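Long-range contact in cortical-lytic enzyme (Clostridium perfringens, PDB 5JIP), which probably acts as a muramidase of glycoside hydrolase family 25, cutting the cortex peptidoglycan of the spore during germination: residues A[199-205]-A[217-223]. Numbering follows the deposited sequence.
Sequences WTMWQFT and VDLNWGP
Phe204 CG sits between its own backbone N and carbonyl carbon (chi1 63°), while Trp221 CG stands opposite its carbonyl carbon (chi1 -58°), and the two rings meet in an offset stack. They belong to a beta hairpin of strands 201-208 and 217-221 that helps complete the curled, barrel-like sheet of this family 25 domain; strand 175-178 runs along the other edge of the first strand, and strand 15-19 along that of the second. The stack joins the phenyl to the five-membered part of the indole, centroids 4.2 Å apart and planes 19° from parallel. Trp202 rises beside Trp221 and completes an aromatic cluster, its CE3 3.6 Å from Trp221 CD1; here the planes meet obliquely.

In the backbone, Trp202 and Trp221 are a hydrogen-bonded antiparallel pair, each N 2.8 Å from the other's O. Past Gln203 a beta bulge shifts the register: Phe204 N still reaches Leu219 O at 3.1 Å, but Thr205 now pairs with Leu219.

On the sheet's other face, the buried amides of Gln203 and Asn220 run side by side. Both donate to Asp18 OD1, which ties their orientations together; Tyr149 and Tyr180 hold Gln203 OE1, Trp176 holds Asn220 OD1, and a molecule of MES, probably from the crystallisation liquor, is hydrogen-bonded to Gln203 NE2 and may mark a pocket. Between the two side chains, Asn220 OD1 comes within 3.1 Å of Gln203 CB.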
loop_
_atom_site.group_PDB
_atom_site.type_symbol
_atom_site.label_atom_id
_atom_site.label_comp_id
_atom_site.label_asym_id
_atom_site.label_seq_id
_atom_site.Cartn_x
_atom_site.Cartn_y
_atom_site.Cartn_z
ATOM N N TRP A 199 11.482 -13.886 -3.930
ATOM C CA TRP A 199 10.694 -14.623 -4.904
ATOM C C TRP A 199 9.242 -14.681 -4.463
ATOM O O TRP A 199 8.920 -14.748 -3.274
ATOM C CB TRP A 199 11.225 -16.039 -5.159
ATOM C CG TRP A 199 11.431 -16.987 -4.007
ATOM C CD1 TRP A 199 12.615 -17.294 -3.407
ATOM C CD2 TRP A 199 10.456 -17.862 -3.424
ATOM N NE1 TRP A 199 12.425 -18.252 -2.437
ATOM C CE2 TRP A 199 11.108 -18.617 -2.430
ATOM C CE3 TRP A 199 9.092 -18.025 -3.595
ATOM C CZ2 TRP A 199 10.443 -19.542 -1.655
ATOM C CZ3 TRP A 199 8.430 -18.940 -2.808
ATOM C CH2 TRP A 199 9.098 -19.679 -1.846
ATOM N N THR A 200 8.362 -14.604 -5.445
ATOM C CA THR A 200 6.945 -14.787 -5.223
ATOM C C THR A 200 6.562 -16.262 -5.322
ATOM O O THR A 200 5.748 -16.745 -4.520
ATOM C CB THR A 200 6.183 -13.936 -6.243
ATOM O OG1 THR A 200 6.484 -12.557 -5.989
ATOM C CG2 THR A 200 4.711 -14.174 -6.188
ATOM N N MET A 201 7.117 -16.979 -6.306
ATOM C CA MET A 201 6.959 -18.430 -6.404
ATOM C C MET A 201 8.304 -19.053 -6.734
ATOM O O MET A 201 9.188 -18.411 -7.304
ATOM C CB MET A 201 5.935 -18.819 -7.463
ATOM C CG MET A 201 4.522 -18.418 -7.116
ATOM S SD MET A 201 3.274 -18.947 -8.350
ATOM C CE MET A 201 3.967 -20.396 -9.076
ATOM N N TRP A 202 8.447 -20.306 -6.340
ATOM C CA TRP A 202 9.660 -21.092 -6.551
ATOM C C TRP A 202 9.256 -22.437 -7.144
ATOM O O TRP A 202 8.557 -23.218 -6.488
ATOM C CB TRP A 202 10.414 -21.271 -5.235
ATOM C CG TRP A 202 11.530 -22.280 -5.234
ATOM C CD1 TRP A 202 12.244 -22.742 -6.297
ATOM C CD2 TRP A 202 12.040 -22.970 -4.078
ATOM N NE1 TRP A 202 13.195 -23.666 -5.873
ATOM C CE2 TRP A 202 13.066 -23.830 -4.516
ATOM C CE3 TRP A 202 11.729 -22.927 -2.720
ATOM C CZ2 TRP A 202 13.780 -24.635 -3.634
ATOM C CZ3 TRP A 202 12.433 -23.736 -1.852
ATOM C CH2 TRP A 202 13.446 -24.567 -2.305
ATOM N N GLN A 203 9.647 -22.670 -8.399
ATOM C CA GLN A 203 9.473 -23.962 -9.051
ATOM C C GLN A 203 10.651 -24.831 -8.634
ATOM O O GLN A 203 11.790 -24.570 -9.040
ATOM C CB GLN A 203 9.435 -23.809 -10.564
ATOM C CG GLN A 203 8.954 -25.054 -11.285
ATOM C CD GLN A 203 9.006 -24.846 -12.765
ATOM O OE1 GLN A 203 10.080 -24.780 -13.349
ATOM N NE2 GLN A 203 7.834 -24.728 -13.388
ATOM N N PHE A 204 10.394 -25.799 -7.756
ATOM C CA PHE A 204 11.473 -26.584 -7.167
ATOM C C PHE A 204 11.673 -27.934 -7.842
ATOM O O PHE A 204 12.680 -28.597 -7.579
ATOM C CB PHE A 204 11.242 -26.768 -5.653
ATOM C CG PHE A 204 10.000 -27.544 -5.306
ATOM C CD1 PHE A 204 8.786 -26.882 -5.130
ATOM C CD2 PHE A 204 10.038 -28.918 -5.168
ATOM C CE1 PHE A 204 7.635 -27.577 -4.828
ATOM C CE2 PHE A 204 8.879 -29.629 -4.872
ATOM C CZ PHE A 204 7.676 -28.956 -4.713
ATOM N N THR A 205 10.771 -28.353 -8.730
ATOM C CA THR A 205 11.009 -29.573 -9.479
ATOM C C THR A 205 10.232 -29.511 -10.777
ATOM O O THR A 205 9.217 -28.818 -10.874
ATOM C CB THR A 205 10.593 -30.812 -8.683
ATOM O OG1 THR A 205 10.918 -31.978 -9.429
ATOM C CG2 THR A 205 9.115 -30.796 -8.413
ATOM N N VAL A 217 5.451 -33.797 -12.934
ATOM C CA VAL A 217 4.809 -32.504 -13.072
ATOM C C VAL A 217 5.675 -31.424 -12.418
ATOM O O VAL A 217 6.405 -31.688 -11.455
ATOM C CB VAL A 217 3.374 -32.576 -12.471
ATOM C CG1 VAL A 217 3.422 -32.882 -10.969
ATOM C CG2 VAL A 217 2.592 -31.303 -12.746
ATOM N N ASP A 218 5.618 -30.219 -12.982
ATOM C CA ASP A 218 6.234 -29.036 -12.375
ATOM C C ASP A 218 5.484 -28.670 -11.102
ATOM O O ASP A 218 4.261 -28.521 -11.123
ATOM C CB ASP A 218 6.190 -27.826 -13.314
ATOM C CG ASP A 218 6.989 -27.983 -14.590
ATOM O OD1 ASP A 218 7.826 -28.907 -14.709
ATOM O OD2 ASP A 218 6.791 -27.126 -15.489
ATOM N N LEU A 219 6.201 -28.521 -9.998
ATOM C CA LEU A 219 5.586 -28.143 -8.731
ATOM C C LEU A 219 6.233 -26.878 -8.174
ATOM O O LEU A 219 7.429 -26.619 -8.370
ATOM C CB LEU A 219 5.692 -29.251 -7.710
ATOM C CG LEU A 219 4.969 -30.561 -8.095
ATOM C CD1 LEU A 219 5.249 -31.611 -7.048
ATOM C CD2 LEU A 219 3.458 -30.324 -8.300
ATOM N N ASN A 220 5.435 -26.115 -7.432
ATOM C CA ASN A 220 5.797 -24.752 -7.059
ATOM C C ASN A 220 5.374 -24.441 -5.638
ATOM O O ASN A 220 4.274 -24.809 -5.205
ATOM C CB ASN A 220 5.113 -23.723 -7.962
ATOM C CG ASN A 220 5.388 -23.957 -9.430
ATOM O OD1 ASN A 220 6.450 -23.611 -9.925
ATOM N ND2 ASN A 220 4.401 -24.487 -10.147
ATOM N N TRP A 221 6.242 -23.725 -4.935
ATOM C CA TRP A 221 5.868 -23.031 -3.716
ATOM C C TRP A 221 5.483 -21.595 -4.045
ATOM O O TRP A 221 6.122 -20.933 -4.874
ATOM C CB TRP A 221 7.011 -23.023 -2.693
ATOM C CG TRP A 221 7.497 -24.375 -2.291
ATOM C CD1 TRP A 221 8.728 -24.897 -2.536
ATOM C CD2 TRP A 221 6.755 -25.390 -1.585
ATOM N NE1 TRP A 221 8.819 -26.162 -2.018
ATOM C CE2 TRP A 221 7.619 -26.502 -1.440
ATOM C CE3 TRP A 221 5.467 -25.459 -1.050
ATOM C CZ2 TRP A 221 7.236 -27.663 -0.780
ATOM C CZ3 TRP A 221 5.064 -26.634 -0.408
ATOM C CH2 TRP A 221 5.956 -27.717 -0.269
ATOM N N GLY A 222 4.452 -21.114 -3.363
ATOM C CA GLY A 222 3.982 -19.763 -3.530
ATOM C C GLY A 222 4.008 -18.965 -2.238
ATOM O O GLY A 222 4.543 -19.397 -1.208
ATOM N N PRO A 223 3.404 -17.778 -2.283
ATOM C CA PRO A 223 3.285 -16.936 -1.089
ATOM C C PRO A 223 2.507 -17.614 0.033
ATOM O O PRO A 223 1.793 -18.595 -0.158
ATOM C CB PRO A 223 2.534 -15.695 -1.598
ATOM C CG PRO A 223 2.614 -15.753 -3.085
ATOM C CD PRO A 223 2.725 -17.194 -3.445
#